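PDB 3QFF: N5-carboxyaminoimidazole ribonucleotide synthetase, which probably uses ATP and bicarbonate to carboxylate aminoimidazole ribonucleotide to its N5-carboxy form in purine biosynthesis. Local coordinates for residues E141-E145 against L146-S150; K246-A249 against D250-L254. All coordinates share one frame; numbering follows the deposited sequence.

Contact 1: E141-E145 against L146-S150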
loop_
_atom_site.group_PDB
_atom_site.type_symbol
_atom_site.label_atom_id
_atom_site.label_comp_id
_atom_site.label_asym_id
_atom_site.label_seq_id
_atom_site.Cartn_x
_atom_site.Cartn_y
_atom_site.Cartn_z
ATOM N N GLU A 141 47.314 -10.597 -18.570
ATOM C CA GLU A 141 47.672 -11.310 -17.342
ATOM C C GLU A 141 46.446 -11.935 -16.650
ATOM O O GLU A 141 46.524 -13.068 -16.146
ATOM C CB GLU A 141 48.439 -10.401 -16.365
ATOM C CG GLU A 141 49.921 -10.198 -16.718
ATOM C CD GLU A 141 50.694 -9.320 -15.715
ATOM O OE1 GLU A 141 51.731 -8.729 -16.105
ATOM O OE2 GLU A 141 50.276 -9.221 -14.539
ATOM N N ALA A 142 45.328 -11.200 -16.637
ATOM C CA ALA A 142 44.091 -11.674 -16.006
ATOM C C ALA A 142 43.547 -12.920 -16.701
ATOM O O ALA A 142 43.250 -13.914 -16.043
ATOM C CB ALA A 142 43.035 -10.568 -15.958
ATOM N N ILE A 143 43.425 -12.865 -18.027
ATOM C CA ILE A 143 43.068 -14.049 -18.831
ATOM C C ILE A 143 43.961 -15.251 -18.484
ATOM O O ILE A 143 43.468 -16.369 -18.309
ATOM C CB ILE A 143 43.147 -13.765 -20.346
ATOM C CG1 ILE A 143 42.122 -12.699 -20.747
ATOM C CG2 ILE A 143 42.919 -15.052 -21.146
ATOM C CD1 ILE A 143 42.439 -11.994 -22.052
ATOM N N ALA A 144 45.266 -15.010 -18.377
ATOM C CA ALA A 144 46.222 -16.062 -18.040
ATOM C C ALA A 144 45.931 -16.691 -16.677
ATOM O O ALA A 144 45.888 -17.920 -16.560
ATOM C CB ALA A 144 47.657 -15.529 -18.095
ATOM N N GLU A 145 45.726 -15.846 -15.662
ATOM C CA GLU A 145 45.493 -16.294 -14.280
ATOM C C GLU A 145 44.149 -17.000 -14.093
ATOM O O GLU A 145 44.076 -18.031 -13.418
ATOM C CB GLU A 145 45.560 -15.118 -13.296
ATOM C CG GLU A 145 46.949 -14.571 -12.980
ATOM C CD GLU A 145 46.881 -13.218 -12.276
ATOM O OE1 GLU A 145 46.408 -12.237 -12.904
ATOM O OE2 GLU A 145 47.290 -13.132 -11.094
ATOM N N LEU A 146 43.092 -16.436 -14.680
ATOM C CA LEU A 146 41.725 -16.907 -14.428
ATOM C C LEU A 146 41.219 -17.923 -15.449
ATOM O O LEU A 146 40.288 -18.680 -15.157
ATOM C CB LEU A 146 40.736 -15.732 -14.328
ATOM C CG LEU A 146 40.942 -14.616 -13.297
ATOM C CD1 LEU A 146 39.687 -13.749 -13.219
ATOM C CD2 LEU A 146 41.303 -15.158 -11.917
ATOM N N SER A 147 41.824 -17.917 -16.636
ATOM C CA SER A 147 41.473 -18.827 -17.735
ATOM C C SER A 147 40.030 -18.641 -18.221
ATOM O O SER A 147 39.345 -17.689 -17.822
ATOM C CB SER A 147 41.761 -20.289 -17.354
ATOM O OG SER A 147 41.648 -21.141 -18.482
ATOM N N TYR A 148 39.585 -19.543 -19.096
ATOM C CA TYR A 148 38.231 -19.509 -19.643
ATOM C C TYR A 148 37.320 -20.515 -18.930
ATOM O O TYR A 148 37.797 -21.560 -18.460
ATOM C CB TYR A 148 38.253 -19.797 -21.148
ATOM C CG TYR A 148 39.085 -18.822 -21.953
ATOM C CD1 TYR A 148 38.583 -17.568 -22.307
ATOM C CD2 TYR A 148 40.377 -19.157 -22.364
ATOM C CE1 TYR A 148 39.350 -16.666 -23.046
ATOM C CE2 TYR A 148 41.149 -18.265 -23.105
ATOM C CZ TYR A 148 40.628 -17.026 -23.441
ATOM O OH TYR A 148 41.391 -16.150 -24.168
ATOM N N PRO A 149 36.013 -20.203 -18.822
ATOM C CA PRO A 149 35.370 -18.949 -19.216
ATOM C C PRO A 149 35.473 -17.831 -18.166
ATOM O O PRO A 149 35.759 -18.098 -16.994
ATOM C CB PRO A 149 33.914 -19.358 -19.429
ATOM C CG PRO A 149 33.713 -20.517 -18.537
ATOM C CD PRO A 149 35.025 -21.227 -18.433
ATOM N N SER A 150 35.243 -16.594 -18.611
ATOM C CA SER A 150 35.354 -15.404 -17.768
ATOM C C SER A 150 34.450 -14.298 -18.276
ATOM O O SER A 150 33.898 -14.387 -19.376
ATOM C CB SER A 150 36.799 -14.902 -17.725
ATOM O OG SER A 150 37.612 -15.751 -16.935
#
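Ile143 and Tyr148 meet where helix 136-146 of the ATP-grasp domain ends and the chain turns towards strand 150-154. Two backbone bonds close this C-terminal turn. The amide of Leu146 reaches Ala142 O at 2.9 Å with an N-H...O angle of 162°, as in any regular helical turn. The next bond, Ser147 N to Ile143 O at 2.8 Å, is more bent, with an N-H...O angle of 138°. Ser147 is also the first residue to leave helical geometry, and its phi is positive.

The tight part lies on the inner side. There CB of Leu146 is set by the backbone 3.5 Å from Ala142 O, and CG, turned beside its own backbone N and opposite the carbonyl carbon, stays 3.7 Å from the same Ala142 O. Ala142 and Leu146 both rest on Leu187 of strand 185-189 and on Arg131 of strand 130-133, so this side of the helix end is pressed on the four-stranded antiparallel sheet. The side chain of Leu146 is about 8 Å from the bound ADP.

The outer side is looser. Ile143 has CG2 anti to its backbone N, which carries that methyl towards the loop; Ile143 CG2 lies 3.6 Å from Tyr148 OH, approaching the ring obliquely. Val173 of helix 173-182 touches both side chains. Ala144 and Glu145 are exposed; the carboxylate of Glu145 leads away from the turn and makes a long, weak ion pair with Arg131.

Beyond the helix the chain passes through a cis peptide bond before Pro149. A side-chain bond then spans this kink: the hydroxyl of Ser150 donates to Ser147 O at 2.7 Å, nearly in line with the carbonyl, its C=O...OG angle being 174°.

Contact 2: K246-A249 against D250-L254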
loop_
_atom_site.group_PDB
_atom_site.type_symbol
_atom_site.label_atom_id
_atom_site.label_comp_id
_atom_site.label_asym_id
_atom_site.label_seq_id
_atom_site.Cartn_x
_atom_site.Cartn_y
_atom_site.Cartn_z
ATOM N N LYS A 246 22.979 -10.496 6.416
ATOM C CA LYS A 246 23.082 -9.923 7.764
ATOM C C LYS A 246 24.503 -9.493 8.111
ATOM O O LYS A 246 24.702 -8.410 8.669
ATOM C CB LYS A 246 22.520 -10.881 8.825
ATOM C CG LYS A 246 21.047 -11.223 8.588
ATOM C CD LYS A 246 20.265 -11.539 9.866
ATOM C CE LYS A 246 20.231 -13.009 10.196
ATOM N NZ LYS A 246 19.031 -13.334 11.051
ATOM N N VAL A 247 25.491 -10.320 7.775
ATOM C CA VAL A 247 26.892 -9.944 8.012
ATOM C C VAL A 247 27.265 -8.698 7.213
ATOM O O VAL A 247 27.883 -7.771 7.749
ATOM C CB VAL A 247 27.884 -11.122 7.764
ATOM C CG1 VAL A 247 29.326 -10.633 7.732
ATOM C CG2 VAL A 247 27.724 -12.156 8.856
ATOM N N LEU A 248 26.855 -8.650 5.946
ATOM C CA LEU A 248 27.097 -7.464 5.121
ATOM C C LEU A 248 26.508 -6.201 5.729
ATOM O O LEU A 248 27.192 -5.179 5.835
ATOM C CB LEU A 248 26.508 -7.647 3.723
ATOM C CG LEU A 248 27.397 -8.206 2.633
ATOM C CD1 LEU A 248 26.612 -8.190 1.349
ATOM C CD2 LEU A 248 28.709 -7.409 2.468
ATOM N N ALA A 249 25.236 -6.267 6.107
ATOM C CA ALA A 249 24.575 -5.129 6.743
ATOM C C ALA A 249 25.327 -4.649 7.982
ATOM O O ALA A 249 25.502 -3.437 8.162
ATOM C CB ALA A 249 23.123 -5.458 7.092
ATOM N N ASP A 250 25.783 -5.589 8.816
ATOM C CA ASP A 250 26.542 -5.232 10.017
ATOM C C ASP A 250 27.910 -4.648 9.664
ATOM O O ASP A 250 28.254 -3.556 10.101
ATOM C CB ASP A 250 26.718 -6.430 10.964
ATOM C CG ASP A 250 27.701 -6.129 12.112
ATOM O OD1 ASP A 250 27.360 -5.309 12.998
ATOM O OD2 ASP A 250 28.812 -6.708 12.130
ATOM N N GLU A 251 28.678 -5.386 8.867
ATOM C CA GLU A 251 30.038 -4.986 8.511
ATOM C C GLU A 251 30.112 -3.649 7.753
ATOM O O GLU A 251 31.027 -2.859 7.969
ATOM C CB GLU A 251 30.705 -6.096 7.694
ATOM C CG GLU A 251 31.047 -7.336 8.509
ATOM C CD GLU A 251 32.169 -7.089 9.507
ATOM O OE1 GLU A 251 33.104 -6.318 9.191
ATOM O OE2 GLU A 251 32.125 -7.677 10.604
ATOM N N LEU A 252 29.151 -3.409 6.865
ATOM C CA LEU A 252 29.109 -2.160 6.105
ATOM C C LEU A 252 28.384 -1.032 6.858
ATOM O O LEU A 252 28.249 0.077 6.342
ATOM C CB LEU A 252 28.468 -2.385 4.730
ATOM C CG LEU A 252 29.191 -3.375 3.802
ATOM C CD1 LEU A 252 28.411 -3.596 2.520
ATOM C CD2 LEU A 252 30.621 -2.911 3.496
ATOM N N GLU A 253 27.937 -1.324 8.078
ATOM C CA GLU A 253 27.176 -0.371 8.911
ATOM C C GLU A 253 26.009 0.276 8.154
ATOM O O GLU A 253 25.856 1.516 8.104
ATOM C CB GLU A 253 28.119 0.657 9.568
ATOM C CG GLU A 253 29.088 -0.014 10.583
ATOM C CD GLU A 253 30.231 0.887 11.064
ATOM O OE1 GLU A 253 30.967 0.459 11.988
ATOM O OE2 GLU A 253 30.407 2.003 10.524
ATOM N N LEU A 254 25.174 -0.587 7.572
ATOM C CA LEU A 254 24.068 -0.151 6.743
ATOM C C LEU A 254 23.082 0.693 7.530
ATOM O O LEU A 254 22.745 0.367 8.670
ATOM C CB LEU A 254 23.325 -1.362 6.140
ATOM C CG LEU A 254 21.947 -1.167 5.497
ATOM C CD1 LEU A 254 22.024 -0.383 4.149
ATOM C CD2 LEU A 254 21.222 -2.520 5.285
#
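A Schellman motif ends helix 235-251, and Ala249 and Leu254 are the pair that meet across it. The Ala249 carbonyl receives the amide of Leu254 at 2.9 Å, N to O, with an N-H...O angle of 174° and the donor in the carbonyl plane. Their side chains touch as well: Leu254 has CG anti to its backbone N, chi1 166°, and its CD2 rests 3.9 Å from Ala249 CB.

Before this cap the helix runs regularly. Asp250 N bonds to Lys246 O, Glu251 N to Val247 O at 2.8 Å, and Leu252 N to Leu248 O. Glu253 is where the helical path breaks, its positive phi reversing the chain so that Leu254 can swing back over the last turn; Glu253 N bonds to Asp250 O at 3.0 Å. The capping turn of this ATP-grasp helix thus leads the chain into strand 256-264, and Leu254 O is held by a hydrogen bond from Arg203 NH1.

Along the buried flank, Leu248 and Leu252 lie side by side and point the same way, CD2 of Leu248 3.8 Å from CD1 of Leu252. Both lean on Leu275 of strand 270-276, while Leu252 and Leu254 also touch Leu106 of helix 105-110. The outer flank carries a similar pair, side by side: Val247 CG1 lies 3.8 Å from Glu251 CG. The glutamate chain bends at chi2, -69°, and its carboxylate leads away from Val247. Both residues are exposed, yet Val247 touches Leu125 and Glu251 touches Ala123, each in a loop.

From the N terminus, contact 1 comes first, closing the turn after helix 136-146 and sending the chain into strand 150-154 of the four-stranded antiparallel sheet. The chain then runs through that sheet and helix 173-182 and enters the eight-stranded sheet before helix 235-251 ends in contact 2, just ahead of strand 256-264. The two are in series, neither nested nor crossing, and do not touch: their centres lie 31 Å apart and their nearest atoms about 20 Å. Both are helix-to-strand junctions of the ATP-grasp domain, each joining its helix end to a different sheet; contact 1 has the side chain nearer to ADP.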